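Local atomic coordinates of putative hyaluronoglucosaminidase (Clostridium perfringens, PDB entry 6PWI), a protein that probably hydrolyses N-acetylhexosaminides as a secreted glycoside hydrolase of family 84, represented by its N-terminal and barrel domains with the helical bundle that follows. Residues E468-F473 / S544-W549; D528-F533 / D551-L556. All blocks are in the same frame, centred on the assembly; numbering follows the deposited sequence.

Contact 1: E468-F473 / S544-W549. With EDO (1,2-ethanediol), chain E.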
# COMPACT_ATOMS: atom_id res chain seq x y z
N GLU A 468 -1.02 -12.77 14.59
CA GLU A 468 -1.69 -14.02 14.27
C GLU A 468 -3.18 -13.76 14.10
O GLU A 468 -3.80 -14.22 13.14
CB GLU A 468 -1.39 -15.09 15.32
CG GLU A 468 0.03 -15.62 15.30
CD GLU A 468 0.56 -16.20 13.99
OE1 GLU A 468 -0.26 -16.50 13.08
OE2 GLU A 468 1.80 -16.34 13.87
N GLU A 469 -3.75 -12.97 15.02
CA GLU A 469 -5.17 -12.67 15.00
C GLU A 469 -5.55 -11.91 13.72
O GLU A 469 -6.54 -12.25 13.07
CB GLU A 469 -5.58 -11.89 16.25
CG GLU A 469 -5.57 -12.72 17.52
CD GLU A 469 -4.21 -12.94 18.16
OE1 GLU A 469 -3.22 -12.33 17.70
OE2 GLU A 469 -4.14 -13.75 19.13
N LEU A 470 -4.77 -10.87 13.37
CA LEU A 470 -5.15 -10.05 12.23
C LEU A 470 -4.96 -10.83 10.93
O LEU A 470 -5.74 -10.67 10.00
CB LEU A 470 -4.35 -8.74 12.22
CG LEU A 470 -4.67 -7.80 11.06
CD1 LEU A 470 -6.13 -7.34 11.12
CD2 LEU A 470 -3.71 -6.62 11.03
N TYR A 471 -3.92 -11.68 10.89
CA TYR A 471 -3.74 -12.63 9.81
C TYR A 471 -4.95 -13.56 9.69
O TYR A 471 -5.44 -13.79 8.59
CB TYR A 471 -2.42 -13.38 9.97
CG TYR A 471 -2.05 -14.31 8.84
CD1 TYR A 471 -2.37 -14.01 7.52
CD2 TYR A 471 -1.36 -15.49 9.08
CE1 TYR A 471 -2.02 -14.85 6.48
CE2 TYR A 471 -1.01 -16.35 8.05
CZ TYR A 471 -1.34 -16.03 6.74
OH TYR A 471 -0.99 -16.86 5.71
N THR A 472 -5.44 -14.09 10.83
CA THR A 472 -6.66 -14.89 10.85
C THR A 472 -7.81 -14.13 10.20
O THR A 472 -8.51 -14.70 9.36
CB THR A 472 -7.03 -15.34 12.27
OG1 THR A 472 -6.04 -16.26 12.74
CG2 THR A 472 -8.39 -15.99 12.34
N PHE A 473 -8.02 -12.86 10.56
CA PHE A 473 -9.10 -12.09 9.96
C PHE A 473 -8.89 -11.93 8.45
O PHE A 473 -9.85 -12.00 7.68
CB PHE A 473 -9.28 -10.71 10.59
CG PHE A 473 -9.44 -10.68 12.09
CD1 PHE A 473 -9.99 -11.75 12.77
CD2 PHE A 473 -9.06 -9.55 12.81
CE1 PHE A 473 -10.12 -11.71 14.15
CE2 PHE A 473 -9.20 -9.51 14.19
CZ PHE A 473 -9.73 -10.59 14.86
N SER A 544 -11.25 0.09 16.14
CA SER A 544 -12.58 0.65 15.97
C SER A 544 -13.03 0.55 14.51
O SER A 544 -14.21 0.40 14.23
CB SER A 544 -12.67 2.06 16.49
OG SER A 544 -12.01 2.96 15.61
N GLU A 545 -12.06 0.59 13.59
CA GLU A 545 -12.30 0.50 12.17
C GLU A 545 -12.89 -0.86 11.80
O GLU A 545 -13.85 -0.93 11.03
CB GLU A 545 -10.97 0.64 11.45
CG GLU A 545 -11.01 1.53 10.23
CD GLU A 545 -9.62 1.71 9.64
OE1 GLU A 545 -9.01 2.80 9.87
OE2 GLU A 545 -9.15 0.77 8.96
N ILE A 546 -12.31 -1.94 12.32
CA ILE A 546 -12.62 -3.28 11.83
C ILE A 546 -13.62 -4.02 12.74
O ILE A 546 -14.04 -5.11 12.39
CB ILE A 546 -11.35 -4.11 11.57
CG1 ILE A 546 -10.63 -4.49 12.86
CG2 ILE A 546 -10.42 -3.40 10.59
CD1 ILE A 546 -9.58 -5.55 12.67
N LYS A 547 -14.01 -3.40 13.86
CA LYS A 547 -14.78 -4.04 14.93
C LYS A 547 -16.01 -4.78 14.40
O LYS A 547 -16.25 -5.92 14.79
CB LYS A 547 -15.20 -3.01 15.98
CG LYS A 547 -15.72 -3.59 17.29
CD LYS A 547 -16.45 -2.59 18.16
CE LYS A 547 -17.07 -3.20 19.40
NZ LYS A 547 -18.13 -4.16 19.04
N GLY A 548 -16.79 -4.11 13.53
CA GLY A 548 -18.02 -4.68 12.98
C GLY A 548 -17.77 -5.98 12.22
O GLY A 548 -18.59 -6.89 12.27
N TRP A 549 -16.63 -6.06 11.52
CA TRP A 549 -16.25 -7.24 10.77
C TRP A 549 -15.85 -8.37 11.71
O TRP A 549 -16.16 -9.53 11.46
CB TRP A 549 -15.16 -6.91 9.75
CG TRP A 549 -15.70 -6.24 8.53
CD1 TRP A 549 -16.15 -6.84 7.39
CD2 TRP A 549 -15.86 -4.82 8.32
NE1 TRP A 549 -16.57 -5.91 6.48
CE2 TRP A 549 -16.40 -4.66 7.02
CE3 TRP A 549 -15.58 -3.68 9.08
CZ2 TRP A 549 -16.69 -3.40 6.49
CZ3 TRP A 549 -15.86 -2.44 8.55
CH2 TRP A 549 -16.40 -2.30 7.27
C1 EDO E . 2.19 -14.55 10.30
O1 EDO E . 2.79 -15.57 11.07
C2 EDO E . 1.49 -13.55 11.13
O2 EDO E . 2.31 -13.08 12.17

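Contact 2: D528-F533 / D551-L556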
# COMPACT_ATOMS: atom_id res chain seq x y z
N ASP A 528 -11.26 -17.66 18.72
CA ASP A 528 -10.31 -17.15 19.69
C ASP A 528 -9.70 -15.84 19.21
O ASP A 528 -9.51 -14.91 19.99
CB ASP A 528 -9.24 -18.20 20.04
CG ASP A 528 -9.75 -19.33 20.93
OD1 ASP A 528 -10.75 -19.11 21.65
OD2 ASP A 528 -9.13 -20.42 20.89
N ALA A 529 -9.39 -15.79 17.91
CA ALA A 529 -8.83 -14.59 17.30
C ALA A 529 -9.78 -13.41 17.48
O ALA A 529 -9.35 -12.31 17.81
CB ALA A 529 -8.51 -14.86 15.85
N THR A 530 -11.08 -13.65 17.29
CA THR A 530 -12.07 -12.58 17.38
C THR A 530 -12.28 -12.15 18.83
O THR A 530 -12.84 -11.08 19.07
CB THR A 530 -13.41 -12.97 16.74
OG1 THR A 530 -14.05 -13.94 17.57
CG2 THR A 530 -13.29 -13.45 15.31
N ASN A 531 -11.85 -12.99 19.78
CA ASN A 531 -12.06 -12.71 21.19
C ASN A 531 -10.80 -12.11 21.83
O ASN A 531 -10.90 -11.42 22.84
CB ASN A 531 -12.60 -13.92 21.96
CG ASN A 531 -14.06 -14.21 21.68
OD1 ASN A 531 -14.86 -13.30 21.43
ND2 ASN A 531 -14.43 -15.47 21.72
N ASN A 532 -9.63 -12.36 21.24
CA ASN A 532 -8.38 -11.96 21.87
C ASN A 532 -7.84 -10.67 21.25
O ASN A 532 -6.94 -10.05 21.81
CB ASN A 532 -7.31 -13.05 21.79
CG ASN A 532 -7.68 -14.29 22.56
OD1 ASN A 532 -8.30 -14.20 23.61
ND2 ASN A 532 -7.32 -15.46 22.04
N PHE A 533 -8.38 -10.30 20.08
CA PHE A 533 -7.76 -9.25 19.28
C PHE A 533 -7.75 -7.92 20.03
O PHE A 533 -6.69 -7.30 20.16
CB PHE A 533 -8.42 -9.14 17.91
CG PHE A 533 -7.97 -7.94 17.11
CD1 PHE A 533 -6.72 -7.91 16.51
CD2 PHE A 533 -8.80 -6.84 16.95
CE1 PHE A 533 -6.31 -6.81 15.77
CE2 PHE A 533 -8.38 -5.74 16.22
CZ PHE A 533 -7.14 -5.73 15.63
N ASP A 551 -16.96 -8.65 14.72
CA ASP A 551 -18.22 -9.01 15.36
C ASP A 551 -18.98 -10.00 14.48
O ASP A 551 -19.52 -11.00 14.96
CB ASP A 551 -19.06 -7.77 15.68
CG ASP A 551 -18.52 -6.92 16.82
OD1 ASP A 551 -17.76 -7.46 17.66
OD2 ASP A 551 -18.85 -5.71 16.87
N SER A 552 -19.01 -9.72 13.18
CA SER A 552 -19.71 -10.58 12.24
C SER A 552 -19.01 -11.94 12.17
O SER A 552 -19.67 -12.97 12.21
CB SER A 552 -19.82 -9.92 10.90
OG SER A 552 -20.63 -10.69 10.03
N LEU A 553 -17.68 -11.92 12.11
CA LEU A 553 -16.91 -13.15 12.01
C LEU A 553 -17.03 -13.99 13.28
O LEU A 553 -17.04 -15.22 13.21
CB LEU A 553 -15.44 -12.82 11.70
CG LEU A 553 -14.53 -14.03 11.54
CD1 LEU A 553 -14.93 -14.86 10.33
CD2 LEU A 553 -13.07 -13.61 11.45
N ARG A 554 -17.10 -13.33 14.45
CA ARG A 554 -17.25 -14.05 15.70
C ARG A 554 -18.54 -14.88 15.64
O ARG A 554 -18.52 -16.07 15.95
CB ARG A 554 -17.25 -13.10 16.90
CG ARG A 554 -17.47 -13.78 18.24
CD ARG A 554 -17.51 -12.86 19.44
NE ARG A 554 -16.39 -11.92 19.44
CZ ARG A 554 -16.49 -10.63 19.09
NH1 ARG A 554 -15.41 -9.87 19.10
NH2 ARG A 554 -17.65 -10.12 18.73
N ASP A 555 -19.62 -14.25 15.20
CA ASP A 555 -20.92 -14.90 15.08
C ASP A 555 -20.85 -16.05 14.07
O ASP A 555 -21.43 -17.11 14.33
CB ASP A 555 -22.02 -13.87 14.79
CG ASP A 555 -22.14 -12.81 15.88
OD1 ASP A 555 -21.70 -13.06 17.03
OD2 ASP A 555 -22.69 -11.72 15.58
N LEU A 556 -20.15 -15.85 12.94
CA LEU A 556 -20.01 -16.91 11.95
C LEU A 556 -19.32 -18.11 12.58
O LEU A 556 -19.73 -19.24 12.35
CB LEU A 556 -19.20 -16.44 10.73
CG LEU A 556 -19.85 -15.45 9.75
CD1 LEU A 556 -18.94 -15.28 8.54
CD2 LEU A 556 -21.24 -15.87 9.31

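Contact 1: E468-F473 / S544-W549
I546 sets its terminal methyl against L470 and F473, which lie side by side on helix 467-475, a compact example of two helical segments meeting through a single branched side chain. The tip carbon CD1 does the touching. It lies 4.0 Å from F473 CD2, where it comes to the ring obliquely, and the two side chains run at about a right angle to one another. The same methyl, I546 CD1, is 4.2 Å from L470 CD1, tip to tip. The reach comes from the torsions of the isoleucine: CG1 sits between the backbone N and the carbonyl carbon (chi1 70°), and from there CD1 continues in an extended line toward the neighbouring helix. Helix 540-572 is kinked just beyond this residue, W549 N making a weak bond back to I546 O.

E469 O stands 3.4 Å above the F473 ring plane, over its centre. F533 of helix 513-536 meets the ring edge-to-face, and V550 and L553 continue the packing of F473 on helix 540-572. On the side of the helix remote from I546, ethanediol, probably from the crystallisation liquor, donates from O1 to E468 OE2 at 3.1 Å and also bonds to S467; its C1 lies 3.9 Å from Y471 CD2.

Between the two segments the contact is thus three buried hydrocarbon groups, joining helix 467-475 to the kinked part of helix 540-572. Their direct attraction is essentially dispersion, with little directional preference, while the charged group of E469 pairs instead with K536 of helix 513-536.

Contact 2: D528-F533 / D551-L556
R554 lies against T530 and N531 along almost its whole length, and tracing it outward shows how one arginine can serve both apolar packing and polar bonding between antiparallel helices. Its CB is 3.4 Å from T530 OG1, and CG passes the same hydroxyl, whose hydrogen bond goes to L527 O of its own helix. Next, CD comes within 3.3 Å of N531 OD1. The chain is extended up to this point and then bends at chi3 (-48°), turning the guanidinium along the neighbouring helix. NE donates to N531 OD1 over 2.9 Å, in a distinctly bent bond, although the amide and guanidinium planes are only 9° apart. NH1 donates to T530 O at 2.8 Å, approaching from above the carbonyl plane. The last nitrogen, NH2, turns back to its own helix and meets D551 OD1 at 2.9 Å through a nearly straight hydrogen bond (169°) that is part of a salt bridge and lies in the guanidinium plane.

Beside this polar edge T530 CG2 touches L553 CD2, 3.9 Å away, on the buried side of the helical hairpin formed by 513-536 and 540-572. All three guanidinium nitrogens thus have an acceptor, two across the interface and one within the helix. The three bonds together would fix the group's rotation, and D551, whose OD2 pairs with K547, probably offsets part of its charge.

How the contacts relate
From the N terminus the chain builds the mixed-sheet domain and the eight-stranded parallel barrel before it reaches 468-473, then 528-533, 544-549 and 551-556. The contacts cross instead of nesting: contact 1 opens first and closes a largely helical loop of 70 residues, and contact 2 opens inside that loop but closes beyond it, spanning just 17 residues round the turn between helices 513-536 and 540-572. Both end on helix 540-572, with centres about 8 Å apart. They also touch directly, F473 CZ lying 3.4 Å from A529 O. Helix 467-475, following the barrel, is thereby joined to both arms of the hairpin in the C-terminal bundle.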